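Local coordinates for extracellular fatty acid-binding protein (Gallus gallus, PDB 3SAO) that binds bacterial ferric siderophores, long-chain fatty acids and lysophosphatidic acid as a secreted lipocalin, and may thereby act as an antibacterial factor, at residues Y94-A99 / M125-K130; H109-Y114 / R135-E140; Y13-A18 / R118-T123; D22-E27 / M141-P146; A36-S39 / E45-V48. All coordinates share one frame; numbering follows the deposited sequence.

Interaction 1: Y94-A99 / M125-K130. With NKN ((2R)-2-hydroxy-3-(phosphonooxy)propyl tetradecanoate), chain C.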
# COMPACT_ATOMS: atom_id res chain seq x y z
N TYR A 94 -7.66 -4.22 8.31
CA TYR A 94 -6.67 -4.60 7.30
C TYR A 94 -7.31 -4.56 5.91
O TYR A 94 -8.54 -4.59 5.79
CB TYR A 94 -6.13 -6.02 7.59
CG TYR A 94 -7.12 -7.09 7.16
CD1 TYR A 94 -8.22 -7.39 7.95
CD2 TYR A 94 -7.05 -7.67 5.91
CE1 TYR A 94 -9.16 -8.29 7.56
CE2 TYR A 94 -7.99 -8.57 5.50
CZ TYR A 94 -9.06 -8.88 6.34
OH TYR A 94 -10.05 -9.75 5.97
N ALA A 95 -6.47 -4.56 4.88
CA ALA A 95 -6.91 -4.78 3.51
C ALA A 95 -5.74 -5.34 2.69
O ALA A 95 -4.60 -4.90 2.85
CB ALA A 95 -7.39 -3.51 2.87
N VAL A 96 -6.06 -6.24 1.77
CA VAL A 96 -5.11 -6.79 0.81
C VAL A 96 -5.40 -6.20 -0.58
O VAL A 96 -6.48 -6.34 -1.11
CB VAL A 96 -5.16 -8.32 0.74
CG1 VAL A 96 -4.10 -8.85 -0.26
CG2 VAL A 96 -4.96 -8.90 2.11
N ILE A 97 -4.40 -5.52 -1.13
CA ILE A 97 -4.55 -4.73 -2.34
C ILE A 97 -3.61 -5.29 -3.38
O ILE A 97 -2.43 -5.55 -3.11
CB ILE A 97 -4.12 -3.23 -2.13
CG1 ILE A 97 -4.91 -2.61 -1.00
CG2 ILE A 97 -4.28 -2.42 -3.43
CD1 ILE A 97 -6.35 -2.63 -1.21
N PHE A 98 -4.10 -5.46 -4.58
CA PHE A 98 -3.22 -5.88 -5.65
C PHE A 98 -3.13 -4.72 -6.64
O PHE A 98 -4.16 -4.27 -7.14
CB PHE A 98 -3.74 -7.14 -6.31
CG PHE A 98 -2.86 -7.65 -7.41
CD1 PHE A 98 -1.70 -8.36 -7.11
CD2 PHE A 98 -3.18 -7.44 -8.73
CE1 PHE A 98 -0.87 -8.84 -8.13
CE2 PHE A 98 -2.35 -7.93 -9.74
CZ PHE A 98 -1.19 -8.61 -9.42
N ALA A 99 -1.91 -4.28 -6.92
CA ALA A 99 -1.64 -3.13 -7.78
C ALA A 99 -0.97 -3.52 -9.08
O ALA A 99 -0.05 -4.33 -9.08
CB ALA A 99 -0.77 -2.14 -7.04
N MET A 125 -2.20 -11.22 8.26
CA MET A 125 -0.98 -11.69 7.60
C MET A 125 -1.25 -13.02 6.88
O MET A 125 -0.75 -13.26 5.76
CB MET A 125 0.20 -11.85 8.57
CG MET A 125 1.50 -12.33 7.90
SD MET A 125 2.17 -11.22 6.60
CE MET A 125 2.57 -9.82 7.59
N ALA A 126 -1.99 -13.90 7.55
CA ALA A 126 -2.33 -15.20 6.97
C ALA A 126 -3.12 -15.09 5.66
O ALA A 126 -2.81 -15.82 4.69
CB ALA A 126 -3.09 -16.05 7.99
N ILE A 127 -4.07 -14.16 5.59
CA ILE A 127 -4.85 -13.97 4.35
C ILE A 127 -3.97 -13.41 3.24
O ILE A 127 -4.10 -13.80 2.08
CB ILE A 127 -6.12 -13.06 4.54
CG1 ILE A 127 -6.79 -12.75 3.20
CG2 ILE A 127 -5.82 -11.73 5.18
CD1 ILE A 127 -7.21 -13.95 2.45
N PHE A 128 -3.12 -12.46 3.60
CA PHE A 128 -2.17 -11.89 2.63
C PHE A 128 -1.28 -12.98 2.02
O PHE A 128 -1.14 -13.06 0.78
CB PHE A 128 -1.32 -10.83 3.30
CG PHE A 128 -0.34 -10.16 2.39
CD1 PHE A 128 -0.76 -9.22 1.45
CD2 PHE A 128 1.00 -10.41 2.52
CE1 PHE A 128 0.18 -8.60 0.60
CE2 PHE A 128 1.93 -9.81 1.68
CZ PHE A 128 1.51 -8.90 0.73
N ARG A 129 -0.66 -13.79 2.88
CA ARG A 129 0.24 -14.86 2.42
C ARG A 129 -0.49 -15.90 1.55
O ARG A 129 0.01 -16.29 0.49
CB ARG A 129 0.98 -15.52 3.60
CG ARG A 129 2.08 -14.67 4.24
CD ARG A 129 2.94 -15.46 5.20
NE ARG A 129 4.04 -14.65 5.72
CZ ARG A 129 5.17 -14.39 5.07
NH1 ARG A 129 5.42 -14.91 3.88
NH2 ARG A 129 6.09 -13.62 5.63
N LYS A 130 -1.70 -16.27 1.96
CA LYS A 130 -2.59 -17.10 1.14
C LYS A 130 -2.85 -16.55 -0.25
O LYS A 130 -2.71 -17.24 -1.25
CB LYS A 130 -3.94 -17.30 1.82
CG LYS A 130 -4.85 -18.26 1.09
CD LYS A 130 -6.11 -18.56 1.87
CE LYS A 130 -7.04 -17.36 1.91
NZ LYS A 130 -8.37 -17.72 2.49
OAA NKN C . -1.57 2.13 -4.49
OAB NKN C . -1.37 -0.15 -3.87
PAC NKN C . -1.76 1.20 -3.33
OAD NKN C . -1.10 1.61 -2.04
OAE NKN C . -7.16 0.48 2.38
OAF NKN C . -3.32 1.14 -3.00
CAG NKN C . -4.12 2.18 -2.41
CAH NKN C . -5.47 1.64 -1.96
CAI NKN C . -5.90 1.96 -0.52
OAJ NKN C . -6.46 0.80 0.13
CAK NKN C . -7.45 0.78 1.22
CAL NKN C . -8.89 1.07 0.91
CAM NKN C . -9.73 -0.14 1.28
CAN NKN C . -11.13 -0.08 0.69
CAO NKN C . -11.31 1.09 -0.27
OAY NKN C . -6.44 2.22 -2.84
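CG2 of Ile127 lies 3.8 Å from CE2 of Tyr94, reaching the ring obliquely, with the two side chains crossing at about a right angle. The same methyl is 4.3 Å from CG2 of Val96, so helix 122-133 meets strand 94-103 through a run of apolar groups. The other branch of this valine, CG1, stands anti to the backbone N (chi1 -178°) and comes within 3.8 Å of CD1 of Phe128, at the ring edge and near its plane. Val96 CG2 lies between Ile127 CG2 and Phe128 CA, 4.1 Å from the latter.

Farther out, a hydrogen bond from the Tyr94 hydroxyl to Asp88 limits where that ring can sit, while Leu113, Ala16 and Ala18 of neighbouring strands pack on Phe128. The short segment axes are 16° apart and 8.9 Å at closest approach; the helix packs on the outside of the barrel, as in lipocalins. Alternate residues of the strand face the pocket instead: CD1 of Ile97 is 3.7 Å from ester oxygen OAJ of the lysophosphatidic acid, and Ala99 also touches the ligand. With no hydrogen bond across it, the helix-strand contact rests on hydrocarbon and aromatic packing alone.

Interaction 2: H109-Y114 / R135-E140. With NKN ((2R)-2-hydroxy-3-(phosphonooxy)propyl tetradecanoate), chain C.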
# COMPACT_ATOMS: atom_id res chain seq x y z
N HIS A 109 3.60 -5.42 -11.10
CA HIS A 109 2.57 -5.82 -10.17
C HIS A 109 3.18 -5.85 -8.78
O HIS A 109 4.37 -6.14 -8.62
CB HIS A 109 1.98 -7.21 -10.50
CG HIS A 109 1.43 -7.34 -11.89
ND1 HIS A 109 0.18 -6.87 -12.25
CD2 HIS A 109 1.93 -7.95 -12.99
CE1 HIS A 109 -0.04 -7.16 -13.52
NE2 HIS A 109 1.00 -7.83 -13.99
N MET A 110 2.36 -5.51 -7.80
CA MET A 110 2.74 -5.68 -6.40
C MET A 110 1.50 -5.90 -5.56
O MET A 110 0.46 -5.32 -5.82
CB MET A 110 3.50 -4.46 -5.89
CG MET A 110 4.11 -4.67 -4.50
SD MET A 110 5.19 -3.33 -4.05
CE MET A 110 6.59 -3.60 -5.14
N MET A 111 1.61 -6.75 -4.56
CA MET A 111 0.60 -6.88 -3.55
C MET A 111 1.04 -6.11 -2.34
O MET A 111 2.22 -6.18 -1.95
CB MET A 111 0.42 -8.34 -3.19
CG MET A 111 -0.22 -9.11 -4.28
SD MET A 111 -0.62 -10.80 -3.79
CE MET A 111 -1.61 -10.63 -2.31
N ARG A 112 0.09 -5.45 -1.70
CA ARG A 112 0.35 -4.73 -0.46
C ARG A 112 -0.66 -5.10 0.67
O ARG A 112 -1.82 -5.35 0.42
CB ARG A 112 0.31 -3.23 -0.71
CG ARG A 112 1.25 -2.73 -1.77
CD ARG A 112 1.19 -1.22 -1.86
NE ARG A 112 2.34 -0.73 -2.60
CZ ARG A 112 2.41 -0.64 -3.92
NH1 ARG A 112 1.35 -0.92 -4.67
NH2 ARG A 112 3.54 -0.26 -4.50
N LEU A 113 -0.19 -5.16 1.90
CA LEU A 113 -1.09 -5.35 3.05
C LEU A 113 -1.16 -4.04 3.83
O LEU A 113 -0.15 -3.59 4.39
CB LEU A 113 -0.58 -6.47 3.96
CG LEU A 113 -1.32 -6.75 5.26
CD1 LEU A 113 -2.82 -7.09 5.03
CD2 LEU A 113 -0.56 -7.90 6.01
N TYR A 114 -2.34 -3.44 3.85
CA TYR A 114 -2.68 -2.32 4.71
C TYR A 114 -3.13 -2.83 6.09
O TYR A 114 -3.93 -3.76 6.18
CB TYR A 114 -3.79 -1.48 4.07
CG TYR A 114 -3.31 -0.54 2.99
CD1 TYR A 114 -3.39 0.85 3.17
CD2 TYR A 114 -2.81 -1.00 1.79
CE1 TYR A 114 -2.94 1.73 2.20
CE2 TYR A 114 -2.34 -0.10 0.80
CZ TYR A 114 -2.42 1.25 1.03
OH TYR A 114 -1.95 2.16 0.12
N ARG A 135 -0.96 -16.33 -6.36
CA ARG A 135 -0.44 -15.69 -7.56
C ARG A 135 1.01 -16.15 -7.79
O ARG A 135 1.74 -15.51 -8.53
CB ARG A 135 -0.54 -14.17 -7.45
CG ARG A 135 -1.98 -13.69 -7.69
CD ARG A 135 -2.18 -12.27 -7.37
NE ARG A 135 -3.60 -11.98 -7.21
CZ ARG A 135 -4.40 -11.50 -8.15
NH1 ARG A 135 -3.96 -11.21 -9.37
NH2 ARG A 135 -5.65 -11.25 -7.84
N ASN A 136 1.40 -17.23 -7.12
CA ASN A 136 2.76 -17.80 -7.15
C ASN A 136 3.87 -16.84 -6.74
O ASN A 136 4.99 -16.91 -7.25
CB ASN A 136 3.08 -18.41 -8.53
CG ASN A 136 2.19 -19.59 -8.87
OD1 ASN A 136 1.85 -20.39 -8.00
ND2 ASN A 136 1.79 -19.70 -10.12
N TYR A 137 3.59 -15.95 -5.79
CA TYR A 137 4.67 -15.35 -5.01
C TYR A 137 5.23 -16.41 -4.06
O TYR A 137 4.49 -17.17 -3.42
CB TYR A 137 4.21 -14.08 -4.28
CG TYR A 137 3.83 -12.99 -5.25
CD1 TYR A 137 4.73 -12.55 -6.22
CD2 TYR A 137 2.58 -12.40 -5.20
CE1 TYR A 137 4.35 -11.59 -7.16
CE2 TYR A 137 2.21 -11.42 -6.10
CZ TYR A 137 3.08 -11.02 -7.08
OH TYR A 137 2.67 -10.05 -7.95
N THR A 138 6.55 -16.51 -4.02
CA THR A 138 7.23 -17.34 -3.04
C THR A 138 7.44 -16.55 -1.75
O THR A 138 7.14 -15.36 -1.67
CB THR A 138 8.59 -17.81 -3.55
OG1 THR A 138 9.45 -16.67 -3.70
CG2 THR A 138 8.46 -18.50 -4.87
N ASP A 139 7.97 -17.23 -0.73
CA ASP A 139 8.29 -16.60 0.54
C ASP A 139 9.42 -15.59 0.41
O ASP A 139 9.43 -14.59 1.12
CB ASP A 139 8.67 -17.66 1.57
CG ASP A 139 7.76 -18.85 1.51
OD1 ASP A 139 6.58 -18.70 1.91
OD2 ASP A 139 8.19 -19.89 0.97
N GLU A 140 10.33 -15.81 -0.53
CA GLU A 140 11.41 -14.85 -0.75
C GLU A 140 10.86 -13.58 -1.38
O GLU A 140 11.50 -12.53 -1.31
CB GLU A 140 12.50 -15.46 -1.65
OAA NKN C . -1.57 2.13 -4.49
OAB NKN C . -1.37 -0.15 -3.87
PAC NKN C . -1.76 1.20 -3.33
OAD NKN C . -1.10 1.61 -2.04
OAE NKN C . -7.16 0.48 2.38
OAF NKN C . -3.32 1.14 -3.00
CAG NKN C . -4.12 2.18 -2.41
CAH NKN C . -5.47 1.64 -1.96
CAI NKN C . -5.90 1.96 -0.52
OAJ NKN C . -6.46 0.80 0.13
CAK NKN C . -7.45 0.78 1.22
CAL NKN C . -8.89 1.07 0.91
CAM NKN C . -9.73 -0.14 1.28
CAN NKN C . -11.13 -0.08 0.69
CAO NKN C . -11.31 1.09 -0.27
OAY NKN C . -6.44 2.22 -2.84
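The Tyr137 ring receives Met111 at its edge: SD lies 4.9 Å from the ring centroid and 80° off the ring normal, a Met-aromatic contact whose closest pair is Met111 SD and Tyr137 CE2 at 3.7 Å. On the pocket side of strand 106-115, the Tyr114 ring carries ligand atom OAJ over the centre of one face, while phosphate oxygen OAD lies at its edge in the ring plane. The Arg112 guanidinium has CB of Met110 over one face, offset toward the rim, and phosphate oxygen OAB approaches it obliquely.

The Met111 sulfur also comes 4.2 Å from CD of Arg135. At the end of the Tyr137 ring, OH sits 3.9 Å from CB of His109. Strand alternation explains this division in the lipocalin barrel: Met111 faces the helix and loop outside, Arg112 and Tyr114 the calyx within. Asn136, with positive phi, is the C-prime residue of the Schellman motif ending helix 122-133.

Inside, Arg112 NH1 donates to ligand OAB over 2.9 Å, though the bond is bent, 131° at the hydrogen. Tyr114 OH lies 2.4 Å from OAD, a doubtful length, though a hydrogen bond is likely. Lys82 NZ supplies another to the ligand.

Interaction 3: Y13-A18 / R118-T123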
# COMPACT_ATOMS: atom_id res chain seq x y z
N TYR A 13 -1.17 1.84 7.79
CA TYR A 13 0.20 1.49 7.51
C TYR A 13 0.23 0.40 6.46
O TYR A 13 -0.64 -0.44 6.44
CB TYR A 13 0.85 0.92 8.76
CG TYR A 13 0.88 1.84 9.95
CD1 TYR A 13 -0.13 1.83 10.89
CD2 TYR A 13 1.95 2.70 10.13
CE1 TYR A 13 -0.09 2.67 12.00
CE2 TYR A 13 2.00 3.55 11.23
CZ TYR A 13 1.00 3.51 12.18
OH TYR A 13 1.08 4.33 13.30
N ILE A 14 1.19 0.47 5.55
CA ILE A 14 1.49 -0.60 4.63
C ILE A 14 2.59 -1.44 5.28
O ILE A 14 3.70 -0.96 5.50
CB ILE A 14 1.91 -0.05 3.30
CG1 ILE A 14 0.82 0.89 2.77
CG2 ILE A 14 2.23 -1.21 2.32
CD1 ILE A 14 1.17 1.65 1.51
N VAL A 15 2.24 -2.67 5.62
CA VAL A 15 3.05 -3.45 6.57
C VAL A 15 3.67 -4.68 5.89
O VAL A 15 4.56 -5.31 6.46
CB VAL A 15 2.24 -3.87 7.83
CG1 VAL A 15 1.67 -2.65 8.51
CG2 VAL A 15 1.14 -4.91 7.48
N ALA A 16 3.26 -4.98 4.66
CA ALA A 16 3.90 -6.05 3.89
C ALA A 16 3.62 -5.85 2.42
O ALA A 16 2.67 -5.20 2.04
CB ALA A 16 3.40 -7.43 4.34
N LEU A 17 4.49 -6.44 1.62
CA LEU A 17 4.56 -6.31 0.18
C LEU A 17 4.89 -7.66 -0.39
O LEU A 17 5.57 -8.48 0.24
CB LEU A 17 5.69 -5.36 -0.23
CG LEU A 17 5.66 -3.96 0.38
CD1 LEU A 17 6.95 -3.22 -0.05
CD2 LEU A 17 4.42 -3.21 -0.04
N ALA A 18 4.43 -7.89 -1.61
CA ALA A 18 4.84 -9.06 -2.35
C ALA A 18 5.06 -8.69 -3.82
O ALA A 18 4.21 -8.06 -4.45
CB ALA A 18 3.80 -10.19 -2.22
N ARG A 118 0.32 -0.78 13.42
CA ARG A 118 1.65 -1.13 12.91
C ARG A 118 2.04 -2.55 13.30
O ARG A 118 2.96 -3.11 12.74
CB ARG A 118 2.70 -0.11 13.39
CG ARG A 118 3.06 -0.17 14.85
CD ARG A 118 3.97 1.00 15.17
NE ARG A 118 4.77 0.84 16.40
CZ ARG A 118 5.81 1.62 16.69
NH1 ARG A 118 6.17 2.59 15.85
NH2 ARG A 118 6.49 1.44 17.81
N GLU A 119 1.33 -3.11 14.27
CA GLU A 119 1.45 -4.51 14.64
C GLU A 119 0.38 -5.32 13.92
O GLU A 119 -0.79 -5.31 14.31
CB GLU A 119 1.31 -4.66 16.16
CG GLU A 119 2.31 -3.84 16.95
N VAL A 120 0.77 -5.98 12.84
CA VAL A 120 -0.22 -6.64 12.00
C VAL A 120 -0.77 -7.87 12.71
O VAL A 120 -0.05 -8.59 13.38
CB VAL A 120 0.37 -7.01 10.61
CG1 VAL A 120 1.61 -7.88 10.76
CG2 VAL A 120 -0.68 -7.70 9.78
N SER A 121 -2.07 -8.08 12.59
CA SER A 121 -2.69 -9.24 13.18
C SER A 121 -2.29 -10.51 12.42
O SER A 121 -2.20 -10.49 11.19
CB SER A 121 -4.21 -9.09 13.15
OG SER A 121 -4.68 -9.35 11.84
N PRO A 122 -2.08 -11.62 13.15
CA PRO A 122 -1.84 -12.91 12.53
C PRO A 122 -2.84 -13.23 11.43
O PRO A 122 -2.46 -13.79 10.39
CB PRO A 122 -2.00 -13.88 13.70
CG PRO A 122 -1.56 -13.08 14.88
CD PRO A 122 -1.98 -11.69 14.62
N THR A 123 -4.10 -12.86 11.66
CA THR A 123 -5.21 -13.18 10.77
C THR A 123 -5.01 -12.52 9.41
O THR A 123 -5.06 -13.17 8.36
CB THR A 123 -6.54 -12.70 11.38
OG1 THR A 123 -6.80 -13.42 12.60
CG2 THR A 123 -7.70 -12.92 10.41
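Tyr13 and Arg118 meet where the first long strand of the lipocalin barrel, 10-18, passes the loop leading into helix 122-133. CB of Arg118 sits over the centre of the Tyr13 ring, 4.0 Å from the centroid and only 5° off the normal, a CH-pi contact. The arginine's backbone joins in, its N lying 3.7 Å from CD1 of Tyr13. A chi1 of 72° places Arg118 CG between its own backbone N and carbonyl carbon; from there the chain is extended and leads its charged end away from the strand. The guanidinium is therefore not stacked on the tyrosine, and the two planes are steeply inclined.

Farther along, Val15 takes over. With chi1 at -56° its CG1 is anti to the carbonyl carbon, which leaves CG2 between N and C as the methyl that reaches Val120. On the other side, Val120 CG2 is anti to its own backbone N. Leu113 of strand 106-115 touches both valines, so the loop's apolar residue is packed against two adjacent strands. Met33 likewise lies against Tyr13, Val15 and Arg118. At the start of the helix, Ser121 is the N-cap, its OG hydrogen-bonded to the backbone N of Ala124. Across the valine pair, Val15 CG2 comes within 3.8 Å of Val120 CB and 4.0 Å of Val120 CG2.

Interaction 4: D22-E27 / M141-P146. Unlike the reference sequence in segment 22-27: Ala26 (reference Arg).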
# COMPACT_ATOMS: atom_id res chain seq x y z
N ASP A 22 13.57 -8.20 -9.67
CA ASP A 22 14.92 -8.19 -9.12
C ASP A 22 15.11 -6.93 -8.26
O ASP A 22 15.81 -6.96 -7.25
CB ASP A 22 15.98 -8.23 -10.23
N PHE A 23 14.49 -5.83 -8.68
CA PHE A 23 14.65 -4.55 -7.99
C PHE A 23 14.09 -4.65 -6.58
O PHE A 23 14.73 -4.21 -5.61
CB PHE A 23 13.95 -3.42 -8.75
N PHE A 24 12.89 -5.21 -6.47
CA PHE A 24 12.27 -5.50 -5.18
C PHE A 24 13.07 -6.55 -4.42
O PHE A 24 13.37 -6.39 -3.23
CB PHE A 24 10.83 -5.99 -5.39
CG PHE A 24 10.13 -6.41 -4.13
CD1 PHE A 24 10.05 -7.75 -3.77
CD2 PHE A 24 9.54 -5.47 -3.31
CE1 PHE A 24 9.38 -8.13 -2.61
CE2 PHE A 24 8.84 -5.84 -2.18
CZ PHE A 24 8.77 -7.17 -1.82
N LEU A 25 13.44 -7.62 -5.12
CA LEU A 25 14.19 -8.72 -4.52
C LEU A 25 15.51 -8.25 -3.91
O LEU A 25 15.94 -8.77 -2.88
CB LEU A 25 14.48 -9.81 -5.56
N ALA A 26 16.13 -7.26 -4.54
CA ALA A 26 17.46 -6.79 -4.13
C ALA A 26 17.38 -5.68 -3.09
O ALA A 26 18.36 -5.41 -2.39
CB ALA A 26 18.24 -6.31 -5.35
N GLU A 27 16.22 -5.04 -3.00
CA GLU A 27 16.05 -3.89 -2.13
C GLU A 27 15.01 -4.12 -1.03
O GLU A 27 14.83 -3.25 -0.17
CB GLU A 27 15.67 -2.67 -2.97
CG GLU A 27 16.07 -1.34 -2.35
N MET A 141 9.64 -13.65 -1.94
CA MET A 141 9.02 -12.50 -2.59
C MET A 141 8.08 -11.67 -1.68
O MET A 141 7.43 -10.72 -2.13
CB MET A 141 8.25 -12.96 -3.81
CG MET A 141 9.13 -13.59 -4.87
SD MET A 141 8.10 -14.49 -6.00
CE MET A 141 9.33 -15.44 -6.95
N VAL A 142 7.97 -12.08 -0.42
CA VAL A 142 7.18 -11.36 0.59
C VAL A 142 8.10 -10.67 1.57
O VAL A 142 9.01 -11.30 2.13
CB VAL A 142 6.27 -12.34 1.33
CG1 VAL A 142 5.52 -11.68 2.48
CG2 VAL A 142 5.33 -13.04 0.34
N ALA A 143 7.88 -9.37 1.77
CA ALA A 143 8.59 -8.55 2.73
C ALA A 143 7.64 -8.12 3.81
O ALA A 143 6.60 -7.56 3.53
CB ALA A 143 9.17 -7.31 2.06
N VAL A 144 7.97 -8.44 5.05
CA VAL A 144 7.27 -7.89 6.18
C VAL A 144 8.11 -6.68 6.59
O VAL A 144 9.29 -6.82 6.87
CB VAL A 144 7.15 -8.90 7.30
CG1 VAL A 144 6.50 -8.26 8.54
CG2 VAL A 144 6.39 -10.15 6.83
N LEU A 145 7.53 -5.48 6.51
CA LEU A 145 8.28 -4.22 6.62
C LEU A 145 8.53 -3.82 8.08
O LEU A 145 7.59 -3.66 8.82
CB LEU A 145 7.50 -3.11 5.93
CG LEU A 145 7.27 -3.32 4.43
CD1 LEU A 145 6.45 -2.22 3.77
CD2 LEU A 145 8.65 -3.50 3.76
N PRO A 146 9.81 -3.58 8.46
CA PRO A 146 10.14 -3.04 9.78
C PRO A 146 9.48 -1.67 10.00
O PRO A 146 9.29 -0.91 9.04
CB PRO A 146 11.69 -2.98 9.76
CG PRO A 146 12.11 -3.97 8.68
CD PRO A 146 11.02 -3.83 7.66
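The carbonyl oxygen of Met141 lies 3.3 Å from CE1 and 3.8 Å from CZ of the Phe24 ring. It approaches the ring obliquely, and no hydrogen bond spans the two segments. The same corner of the ring also meets the short strand 142-144, where CB of Ala143 is 3.9 Å from CZ of Phe24, again at an oblique angle. One aromatic side chain thus bridges helix 22-27 and the chain after the long helix.

Phe24 reaches across because its CG is anti to the backbone N (chi1 176°), carrying the ring away from the helix. Thr21 OG1 is hydrogen-bonded to the backbone N of Phe24, in the turn where the helix begins; Thr21 is itself a residue of the enterobactin site. Leu17, Ser19 and Met31 pack on the phenyl group as well, and it is buried. Ala143 is held by backbone pairing with Leu17, so both sides of the contact pack on strand 10-18: Phe24 on the Leu17 side chain, and Ala143 paired with its backbone. The short helix here follows that strand, the first of the lipocalin barrel. The Phe24 side chain is about 12 Å from the bound lysophosphatidic acid.

Chemically, the contact is chiefly apolar packing, and any polar contribution from the carbonyl beside CE1 would be small.

Interaction 5: A36-S39 / E45-V48. With NKN ((2R)-2-hydroxy-3-(phosphonooxy)propyl tetradecanoate), chain C.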
# COMPACT_ATOMS: atom_id res chain seq x y z
N ALA A 36 0.23 5.81 5.54
CA ALA A 36 -0.72 6.32 4.55
C ALA A 36 -1.89 7.02 5.25
O ALA A 36 -2.26 6.71 6.39
CB ALA A 36 -1.19 5.20 3.65
N ARG A 37 -2.47 7.99 4.57
CA ARG A 37 -3.80 8.47 4.97
C ARG A 37 -4.75 8.43 3.79
O ARG A 37 -4.42 8.91 2.72
CB ARG A 37 -3.73 9.90 5.52
CG ARG A 37 -5.07 10.35 6.07
CD ARG A 37 -5.09 11.82 6.39
NE ARG A 37 -4.50 12.17 7.68
CZ ARG A 37 -3.40 12.91 7.82
NH1 ARG A 37 -2.71 13.31 6.76
NH2 ARG A 37 -2.96 13.26 9.03
N ILE A 38 -5.95 7.93 4.03
CA ILE A 38 -6.98 7.85 3.00
C ILE A 38 -8.05 8.88 3.28
O ILE A 38 -8.56 8.92 4.42
CB ILE A 38 -7.64 6.44 3.01
CG1 ILE A 38 -6.61 5.34 2.76
CG2 ILE A 38 -8.74 6.37 1.97
CD1 ILE A 38 -7.22 3.94 2.71
N SER A 39 -8.42 9.66 2.24
CA SER A 39 -9.48 10.65 2.28
C SER A 39 -10.41 10.47 1.08
O SER A 39 -9.95 10.19 -0.03
CB SER A 39 -8.89 12.05 2.19
OG SER A 39 -7.84 12.21 3.13
N GLU A 45 -14.20 8.57 -5.51
CA GLU A 45 -12.82 9.07 -5.55
C GLU A 45 -12.18 9.09 -4.16
O GLU A 45 -12.79 9.51 -3.16
CB GLU A 45 -12.83 10.48 -6.16
CG GLU A 45 -11.45 11.07 -6.42
CD GLU A 45 -11.55 12.25 -7.38
OE1 GLU A 45 -10.63 13.07 -7.48
OE2 GLU A 45 -12.61 12.36 -8.03
N LEU A 46 -10.93 8.66 -4.09
CA LEU A 46 -10.16 8.81 -2.85
C LEU A 46 -8.75 9.21 -3.15
O LEU A 46 -8.21 8.81 -4.20
CB LEU A 46 -10.16 7.51 -2.04
CG LEU A 46 -9.75 6.23 -2.72
CD1 LEU A 46 -8.29 6.00 -2.43
CD2 LEU A 46 -10.61 5.06 -2.21
N GLU A 47 -8.15 9.92 -2.21
CA GLU A 47 -6.77 10.34 -2.36
C GLU A 47 -6.01 9.67 -1.23
O GLU A 47 -6.46 9.70 -0.10
CB GLU A 47 -6.59 11.86 -2.30
CG GLU A 47 -5.13 12.30 -2.44
CD GLU A 47 -4.92 13.81 -2.55
OE1 GLU A 47 -5.61 14.60 -1.90
OE2 GLU A 47 -3.95 14.20 -3.20
N VAL A 48 -4.95 8.99 -1.58
CA VAL A 48 -4.04 8.40 -0.61
C VAL A 48 -2.79 9.27 -0.46
O VAL A 48 -2.12 9.60 -1.45
CB VAL A 48 -3.66 6.96 -0.97
CG1 VAL A 48 -2.85 6.31 0.19
CG2 VAL A 48 -4.88 6.17 -1.39
OAA NKN C . -1.57 2.13 -4.49
OAB NKN C . -1.37 -0.15 -3.87
PAC NKN C . -1.76 1.20 -3.33
OAD NKN C . -1.10 1.61 -2.04
OAE NKN C . -7.16 0.48 2.38
OAF NKN C . -3.32 1.14 -3.00
CAG NKN C . -4.12 2.18 -2.41
CAH NKN C . -5.47 1.64 -1.96
CAI NKN C . -5.90 1.96 -0.52
OAJ NKN C . -6.46 0.80 0.13
CAK NKN C . -7.45 0.78 1.22
CAL NKN C . -8.89 1.07 0.91
CAM NKN C . -9.73 -0.14 1.28
CAN NKN C . -11.13 -0.08 0.69
CAO NKN C . -11.31 1.09 -0.27
OAY NKN C . -6.44 2.22 -2.84
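Ser39 and Glu47 exchange the backbone hydrogen bonds of this antiparallel pair: Ser39 N donates to Glu47 O over 3.1 Å, and Glu47 N to Ser39 O over 2.8 Å. Both are nearly straight, with angles of 162° and 161° at the hydrogen. Beside them, Ile38 and Val48 form a non-hydrogen-bonded pair, their CA atoms 4.7 Å apart.

CA-H...O contacts add to this pairing. CA of Val48 is 3.4 Å from Arg37 O; CA of Leu46 is 3.1 Å from Ser39 O, a bent, secondary contact beside the Glu47 N-H bond.

Apolar packing occupies the face of Ile38 and Val48. CG1 of Val48, anti to its backbone N (chi1 -172°), comes 4.0 Å from CB of Ala36, while CG2 of Ile38 lies 4.4 Å from CB of Leu46. Ser39 and Glu47 belong to the other face, and the Arg37 side chain leads away to a hydrogen bond from NH1 to the carbonyl of Asp154.

Ligand contact comes from the first of these faces: CD1 of Ile38 is 3.5 Å from the ester carbonyl oxygen OAE of the lysophosphatidic acid. The beta hairpin of strands 34-41 and 45-52 is part of the lipocalin calyx wall, with Ile38 in the ligand pocket and Val48 at its margin.

Overall arrangement
The bound lysophosphatidic acid touches interactions 1, 2 and 5. Interactions 1 and 5 lie about 19 Å apart between centres without touching, while Tyr114 of interaction 2 reaches the hairpin of interaction 5, its CE1 4.1 Å from Ala36 CB. Strand pairing joins interactions 1 and 2, with Ala99 N 2.8 Å from Met110 O. It also ties interaction 2 to interaction 3, where Leu113 O is 2.8 Å from Val15 N, and interaction 3 to interaction 4, where Leu17 O is 2.9 Å from Ala143 N. Phe128 of interaction 1 packs outside this series of strands, against Val142 of interaction 4. Interactions 4 and 5 lie on opposite sides of the chain's centre.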